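Local atomic coordinates of FAD:protein FMN transferase (Vibrio cholerae, PDB entry 6NXJ), a protein that probably transfers the FMN part of FAD, with magnesium or manganese, onto a threonine hydroxyl of a target flavoprotein, releasing AMP. Residues A[198-203]-A[212-217]; A[252-257]-A[299-304]. The protein carries 1 engineered substitution. All coordinates share one frame; numbering follows the deposited sequence.

Overall arrangement
Going along the chain from the N terminus, contact 1 comes first. It pairs strand 199-203 with strand 211-215, closing a hairpin whose connecting loop is not modelled at 205-209. The chain then returns through strand 220-225 to the main eight-stranded antiparallel sheet. Contact 2 joins the start of strand 255-262 to the turn between strands 294-299 and 304-308. It closes a longer loop that holds helices 265-278 and 280-289. The two contacts follow in series and neither nests in the other. Their centres are about 20 Å apart, yet they touch where Lys-203 CB packs 4.0 Å from Phe-304 CZ, so the hairpin meets the edge strand of the main sheet.

Contact 1 of 2, residues A[198-203]-A[212-217]; sequences RIAIEK and QEIIEP
Residues Ile-199 to Lys-203 and Gln-212 to Ile-215 are the facing arms of an antiparallel beta hairpin. Ile-199 and Ile-215 form one hydrogen-bonded pair. The bond from Ile-199 N to Ile-215 O is 2.9 Å and almost straight, at 175°. The return bond from Ile-215 N to Ile-199 O is 2.7 Å. Ile-201 and Glu-213 repeat the pattern, with Ile-201 N 2.7 Å from Glu-213 O. Ala-200 with Ile-214 and Glu-202 with Gln-212 are the non-hydrogen-bonded pairs.

Ile-199, Ile-201 and Ile-215 share one side of the hairpin. There the CD1 methyls of Ile-201 and Ile-215 meet at 3.8 Å. With chi1 at 65°, CG1 of Ile-215 lies between its backbone N and carbonyl carbon, and from there its CD1 reaches Ile-201. Ile-199 CG1 lies 4.0 Å from Pro-217 CD, where the two side chains cross at about a right angle. Ile-199 and Pro-217 also rest on Leu-187 of strand 184-188, which joins this side to the main sheet.

Glu-213 is on this side too. Its extended chain brings OE1 within 2.9 Å of Lys-203 NZ in a salt bridge. The lysine meets that oxygen nearly along its C-O axis, and Glu-306 is a second acidic partner.

On the other side, Gln-212 lays its amide carbon CD 3.7 Å from Ala-200 CB. At the hairpin's open end, Ile-214 CG2 lies over one face of the Arg-198 guanidinium. The arrangement is that of a two-stranded beta hairpin, one side largely apolar and packed on a larger sheet, the other more exposed.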
loop_
_atom_site.group_PDB
_atom_site.type_symbol
_atom_site.label_atom_id
_atom_site.label_comp_id
_atom_site.label_asym_id
_atom_site.label_seq_id
_atom_site.Cartn_x
_atom_site.Cartn_y
_atom_site.Cartn_z
ATOM N N ARG A 198 -12.589 8.219 -13.898
ATOM C CA ARG A 198 -13.081 6.847 -14.147
ATOM C C ARG A 198 -11.981 5.835 -13.827
ATOM O O ARG A 198 -10.888 6.006 -14.366
ATOM C CB ARG A 198 -13.548 6.738 -15.597
ATOM C CG ARG A 198 -14.894 7.401 -15.839
ATOM C CD ARG A 198 -14.987 7.998 -17.232
ATOM N NE ARG A 198 -14.792 6.989 -18.274
ATOM C CZ ARG A 198 -15.731 6.120 -18.661
ATOM N NH1 ARG A 198 -16.925 6.129 -18.077
ATOM N NH2 ARG A 198 -15.466 5.230 -19.606
ATOM N N ILE A 199 -12.305 4.805 -13.046
ATOM C CA ILE A 199 -11.372 3.729 -12.626
ATOM C C ILE A 199 -11.979 2.405 -13.093
ATOM O O ILE A 199 -13.218 2.250 -12.990
ATOM C CB ILE A 199 -11.178 3.743 -11.089
ATOM C CG1 ILE A 199 -10.698 5.088 -10.553
ATOM C CG2 ILE A 199 -10.294 2.609 -10.616
ATOM C CD1 ILE A 199 -9.447 5.610 -11.160
ATOM N N ALA A 200 -11.159 1.453 -13.523
ATOM C CA ALA A 200 -11.629 0.110 -13.916
ATOM C C ALA A 200 -11.335 -0.882 -12.782
ATOM O O ALA A 200 -10.230 -0.819 -12.263
ATOM C CB ALA A 200 -10.980 -0.285 -15.223
ATOM N N ILE A 201 -12.332 -1.683 -12.375
ATOM C CA ILE A 201 -12.170 -2.932 -11.576
ATOM C C ILE A 201 -12.026 -4.097 -12.547
ATOM O O ILE A 201 -12.975 -4.321 -13.301
ATOM C CB ILE A 201 -13.388 -3.228 -10.684
ATOM C CG1 ILE A 201 -13.862 -1.995 -9.922
ATOM C CG2 ILE A 201 -13.053 -4.392 -9.757
ATOM C CD1 ILE A 201 -12.740 -1.289 -9.222
ATOM N N GLU A 202 -10.915 -4.818 -12.492
ATOM C CA GLU A 202 -10.709 -5.988 -13.366
ATOM C C GLU A 202 -11.236 -7.225 -12.654
ATOM O O GLU A 202 -10.960 -7.350 -11.448
ATOM C CB GLU A 202 -9.245 -6.161 -13.738
ATOM C CG GLU A 202 -9.111 -6.745 -15.125
ATOM C CD GLU A 202 -7.980 -6.127 -15.902
ATOM O OE1 GLU A 202 -7.133 -5.469 -15.246
ATOM O OE2 GLU A 202 -7.949 -6.309 -17.151
ATOM N N LYS A 203 -11.978 -8.067 -13.388
ATOM C CA LYS A 203 -12.547 -9.351 -12.899
ATOM C C LYS A 203 -12.095 -10.474 -13.837
ATOM O O LYS A 203 -11.841 -10.257 -15.031
ATOM C CB LYS A 203 -14.067 -9.201 -12.751
ATOM C CG LYS A 203 -14.482 -7.826 -12.235
ATOM C CD LYS A 203 -15.920 -7.704 -11.775
ATOM C CE LYS A 203 -16.247 -6.311 -11.269
ATOM N NZ LYS A 203 -17.545 -6.244 -10.552
ATOM N N GLN A 212 -13.882 -5.928 -17.369
ATOM C CA GLN A 212 -13.585 -4.607 -16.744
ATOM C C GLN A 212 -14.883 -3.856 -16.469
ATOM O O GLN A 212 -15.622 -3.581 -17.432
ATOM C CB GLN A 212 -12.641 -3.765 -17.607
ATOM C CG GLN A 212 -11.182 -3.857 -17.163
ATOM C CD GLN A 212 -10.286 -2.831 -17.814
ATOM O OE1 GLN A 212 -10.717 -1.988 -18.598
ATOM N NE2 GLN A 212 -9.015 -2.866 -17.463
ATOM N N GLU A 213 -15.127 -3.535 -15.198
ATOM C CA GLU A 213 -16.211 -2.621 -14.777
ATOM C C GLU A 213 -15.609 -1.266 -14.404
ATOM O O GLU A 213 -14.694 -1.221 -13.565
ATOM C CB GLU A 213 -17.003 -3.159 -13.587
ATOM C CG GLU A 213 -18.208 -2.296 -13.286
ATOM C CD GLU A 213 -19.064 -2.790 -12.140
ATOM O OE1 GLU A 213 -18.860 -3.964 -11.716
ATOM O OE2 GLU A 213 -19.916 -1.991 -11.658
ATOM N N ILE A 214 -16.155 -0.204 -14.971
ATOM C CA ILE A 214 -15.703 1.195 -14.718
ATOM C C ILE A 214 -16.559 1.800 -13.601
ATOM O O ILE A 214 -17.769 1.710 -13.701
ATOM C CB ILE A 214 -15.766 2.011 -16.022
ATOM C CG1 ILE A 214 -14.656 1.573 -16.982
ATOM C CG2 ILE A 214 -15.705 3.501 -15.724
ATOM C CD1 ILE A 214 -14.858 2.066 -18.388
ATOM N N ILE A 215 -15.930 2.322 -12.547
ATOM C CA ILE A 215 -16.623 3.045 -11.439
ATOM C C ILE A 215 -16.071 4.477 -11.345
ATOM O O ILE A 215 -15.020 4.788 -11.984
ATOM C CB ILE A 215 -16.504 2.298 -10.094
ATOM C CG1 ILE A 215 -15.050 2.236 -9.616
ATOM C CG2 ILE A 215 -17.156 0.929 -10.182
ATOM C CD1 ILE A 215 -14.856 1.716 -8.210
ATOM N N GLU A 216 -16.786 5.290 -10.562
ATOM C CA GLU A 216 -16.550 6.728 -10.294
ATOM C C GLU A 216 -16.452 6.893 -8.784
ATOM O O GLU A 216 -17.466 7.115 -8.135
ATOM C CB GLU A 216 -17.717 7.562 -10.828
ATOM C CG GLU A 216 -17.772 7.676 -12.347
ATOM C CD GLU A 216 -18.926 8.519 -12.894
ATOM O OE1 GLU A 216 -19.864 8.804 -12.145
ATOM O OE2 GLU A 216 -18.877 8.889 -14.073
ATOM N N PRO A 217 -15.269 6.730 -8.150
ATOM C CA PRO A 217 -15.196 6.831 -6.695
ATOM C C PRO A 217 -15.540 8.223 -6.145
ATOM O O PRO A 217 -15.856 8.280 -4.978
ATOM C CB PRO A 217 -13.754 6.433 -6.371
ATOM C CG PRO A 217 -13.275 5.671 -7.589
ATOM C CD PRO A 217 -13.991 6.330 -8.751
#

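Contact 2 of 2, residues A[252-257]-A[299-304]; sequences NNRVVS and KTDDGF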
loop_
_atom_site.group_PDB
_atom_site.type_symbol
_atom_site.label_atom_id
_atom_site.label_comp_id
_atom_site.label_asym_id
_atom_site.label_seq_id
_atom_site.Cartn_x
_atom_site.Cartn_y
_atom_site.Cartn_z
ATOM N N ASN A 252 -2.025 -18.197 1.558
ATOM C CA ASN A 252 -2.440 -19.385 0.773
ATOM C C ASN A 252 -3.966 -19.479 0.762
ATOM O O ASN A 252 -4.448 -20.596 0.486
ATOM C CB ASN A 252 -1.814 -20.679 1.315
ATOM C CG ASN A 252 -1.628 -21.755 0.251
ATOM O OD1 ASN A 252 -2.025 -21.592 -0.905
ATOM N ND2 ASN A 252 -1.020 -22.873 0.621
ATOM N N ASN A 253 -4.694 -18.383 1.011
ATOM C CA ASN A 253 -6.183 -18.378 0.922
ATOM C C ASN A 253 -6.603 -18.274 -0.549
ATOM O O ASN A 253 -5.714 -18.332 -1.458
ATOM C CB ASN A 253 -6.817 -17.304 1.806
ATOM C CG ASN A 253 -6.382 -15.894 1.455
ATOM O OD1 ASN A 253 -6.156 -15.556 0.288
ATOM N ND2 ASN A 253 -6.239 -15.085 2.477
ATOM N N ARG A 254 -7.907 -18.182 -0.806
ATOM C CA ARG A 254 -8.427 -18.154 -2.192
ATOM C C ARG A 254 -8.832 -16.721 -2.568
ATOM O O ARG A 254 -9.526 -16.575 -3.580
ATOM C CB ARG A 254 -9.574 -19.154 -2.361
ATOM C CG ARG A 254 -9.154 -20.619 -2.249
ATOM C CD ARG A 254 -10.161 -21.557 -2.910
ATOM N NE ARG A 254 -9.847 -21.785 -4.328
ATOM C CZ ARG A 254 -10.414 -22.694 -5.129
ATOM N NH1 ARG A 254 -11.369 -23.489 -4.679
ATOM N NH2 ARG A 254 -10.015 -22.808 -6.389
ATOM N N VAL A 255 -8.389 -15.705 -1.822
ATOM C CA VAL A 255 -8.632 -14.278 -2.196
ATOM C C VAL A 255 -7.726 -13.902 -3.370
ATOM O O VAL A 255 -6.510 -13.953 -3.212
ATOM C CB VAL A 255 -8.435 -13.313 -1.020
ATOM C CG1 VAL A 255 -8.788 -11.886 -1.421
ATOM C CG2 VAL A 255 -9.253 -13.724 0.192
ATOM N N VAL A 256 -8.331 -13.498 -4.485
ATOM C CA VAL A 256 -7.666 -13.082 -5.756
ATOM C C VAL A 256 -7.208 -11.611 -5.626
ATOM O O VAL A 256 -6.011 -11.300 -5.885
ATOM C CB VAL A 256 -8.643 -13.332 -6.917
ATOM C CG1 VAL A 256 -8.248 -12.607 -8.196
ATOM C CG2 VAL A 256 -8.837 -14.827 -7.154
ATOM N N SER A 257 -8.112 -10.714 -5.244
ATOM C CA SER A 257 -7.830 -9.255 -5.177
ATOM C C SER A 257 -8.686 -8.628 -4.083
ATOM O O SER A 257 -9.782 -9.152 -3.819
ATOM C CB SER A 257 -8.080 -8.586 -6.494
ATOM O OG SER A 257 -9.443 -8.762 -6.868
ATOM N N LYS A 299 -11.645 -16.939 -5.314
ATOM C CA LYS A 299 -11.681 -18.119 -6.196
ATOM C C LYS A 299 -12.487 -19.240 -5.511
ATOM O O LYS A 299 -12.198 -19.548 -4.359
ATOM C CB LYS A 299 -10.250 -18.525 -6.556
ATOM C CG LYS A 299 -10.190 -19.748 -7.462
ATOM C CD LYS A 299 -9.098 -19.715 -8.493
ATOM C CE LYS A 299 -9.308 -20.769 -9.555
ATOM N NZ LYS A 299 -7.996 -21.216 -10.085
ATOM N N THR A 300 -13.431 -19.839 -6.235
ATOM C CA THR A 300 -14.218 -21.036 -5.820
ATOM C C THR A 300 -13.991 -22.149 -6.853
ATOM O O THR A 300 -13.277 -21.917 -7.844
ATOM C CB THR A 300 -15.699 -20.670 -5.660
ATOM O OG1 THR A 300 -16.324 -20.553 -6.945
ATOM C CG2 THR A 300 -15.883 -19.388 -4.874
ATOM N N ASP A 301 -14.593 -23.321 -6.659
ATOM C CA ASP A 301 -14.379 -24.483 -7.556
ATOM C C ASP A 301 -15.099 -24.223 -8.882
ATOM O O ASP A 301 -14.648 -24.748 -9.926
ATOM C CB ASP A 301 -14.850 -25.760 -6.873
ATOM C CG ASP A 301 -13.857 -26.249 -5.851
ATOM O OD1 ASP A 301 -12.934 -25.471 -5.500
ATOM O OD2 ASP A 301 -13.990 -27.409 -5.447
ATOM N N ASP A 302 -16.166 -23.424 -8.848
ATOM C CA ASP A 302 -17.072 -23.241 -10.012
ATOM C C ASP A 302 -16.768 -21.895 -10.674
ATOM O O ASP A 302 -17.389 -21.600 -11.709
ATOM C CB ASP A 302 -18.539 -23.401 -9.599
ATOM C CG ASP A 302 -18.952 -24.839 -9.304
ATOM O OD1 ASP A 302 -18.331 -25.481 -8.428
ATOM O OD2 ASP A 302 -19.898 -25.314 -9.954
ATOM N N GLY A 303 -15.830 -21.118 -10.135
ATOM C CA GLY A 303 -15.404 -19.872 -10.789
ATOM C C GLY A 303 -14.847 -18.875 -9.803
ATOM O O GLY A 303 -13.847 -19.198 -9.160
ATOM N N PHE A 304 -15.459 -17.695 -9.713
ATOM C CA PHE A 304 -15.095 -16.648 -8.724
ATOM C C PHE A 304 -16.376 -16.065 -8.115
ATOM O O PHE A 304 -17.461 -16.167 -8.715
ATOM C CB PHE A 304 -14.153 -15.614 -9.354
ATOM C CG PHE A 304 -14.799 -14.589 -10.261
ATOM C CD1 PHE A 304 -15.346 -13.416 -9.744
ATOM C CD2 PHE A 304 -14.839 -14.768 -11.640
ATOM C CE1 PHE A 304 -15.929 -12.468 -10.578
ATOM C CE2 PHE A 304 -15.414 -13.815 -12.474
ATOM C CZ PHE A 304 -15.959 -12.668 -11.943
#
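Arg-254 reaches across to the turn 300-303 and does most of the touching. Its NH1 donates to Asp-301 OD1 at 2.7 Å in a salt bridge. The oxygen lies in the guanidinium plane, at its edge, and is met nearly along its own C-O axis. The carboxylate and guanidinium planes are 65° apart, and the salt bridge uses the single pair Arg-254 NH1 and Asp-301 OD1. One face of the guanidinium lies over the backbone of Lys-299 and Thr-300. A bend at chi3 (90°) turns the group across this backbone.

The aliphatic part of Lys-299 crosses the same arginine at a slant, with Lys-299 CG 3.2 Å from Arg-254 NH2. Lys-299 NZ and Arg-254 NH2 are like charges 4.5 Å apart. The lysine amine is directed to Tyr-231, where it bonds to the backbone O and makes a cation-pi contact with the ring.

The backbones meet once. Lys-299 N donates to Arg-254 O at 2.8 Å, and this bond is nearly straight at 177°. Beside it, Val-256 CG2 lies 4.0 Å from Lys-299 CB.

Further out, both partners are held by turns. Asn-253 OD1 accepts from Val-255 N in an Asx turn just before the strand, while its ND2 bonds to Met-276 O. Across the way, Thr-300 N bonds to Gly-303 O at 3.0 Å, which closes the turn. Val-256 and Ser-257 lie together opposite the single residue Ile-297. This is a classic beta bulge, here at the start of a strand beside the hairpin turn of its neighbour in an antiparallel sheet.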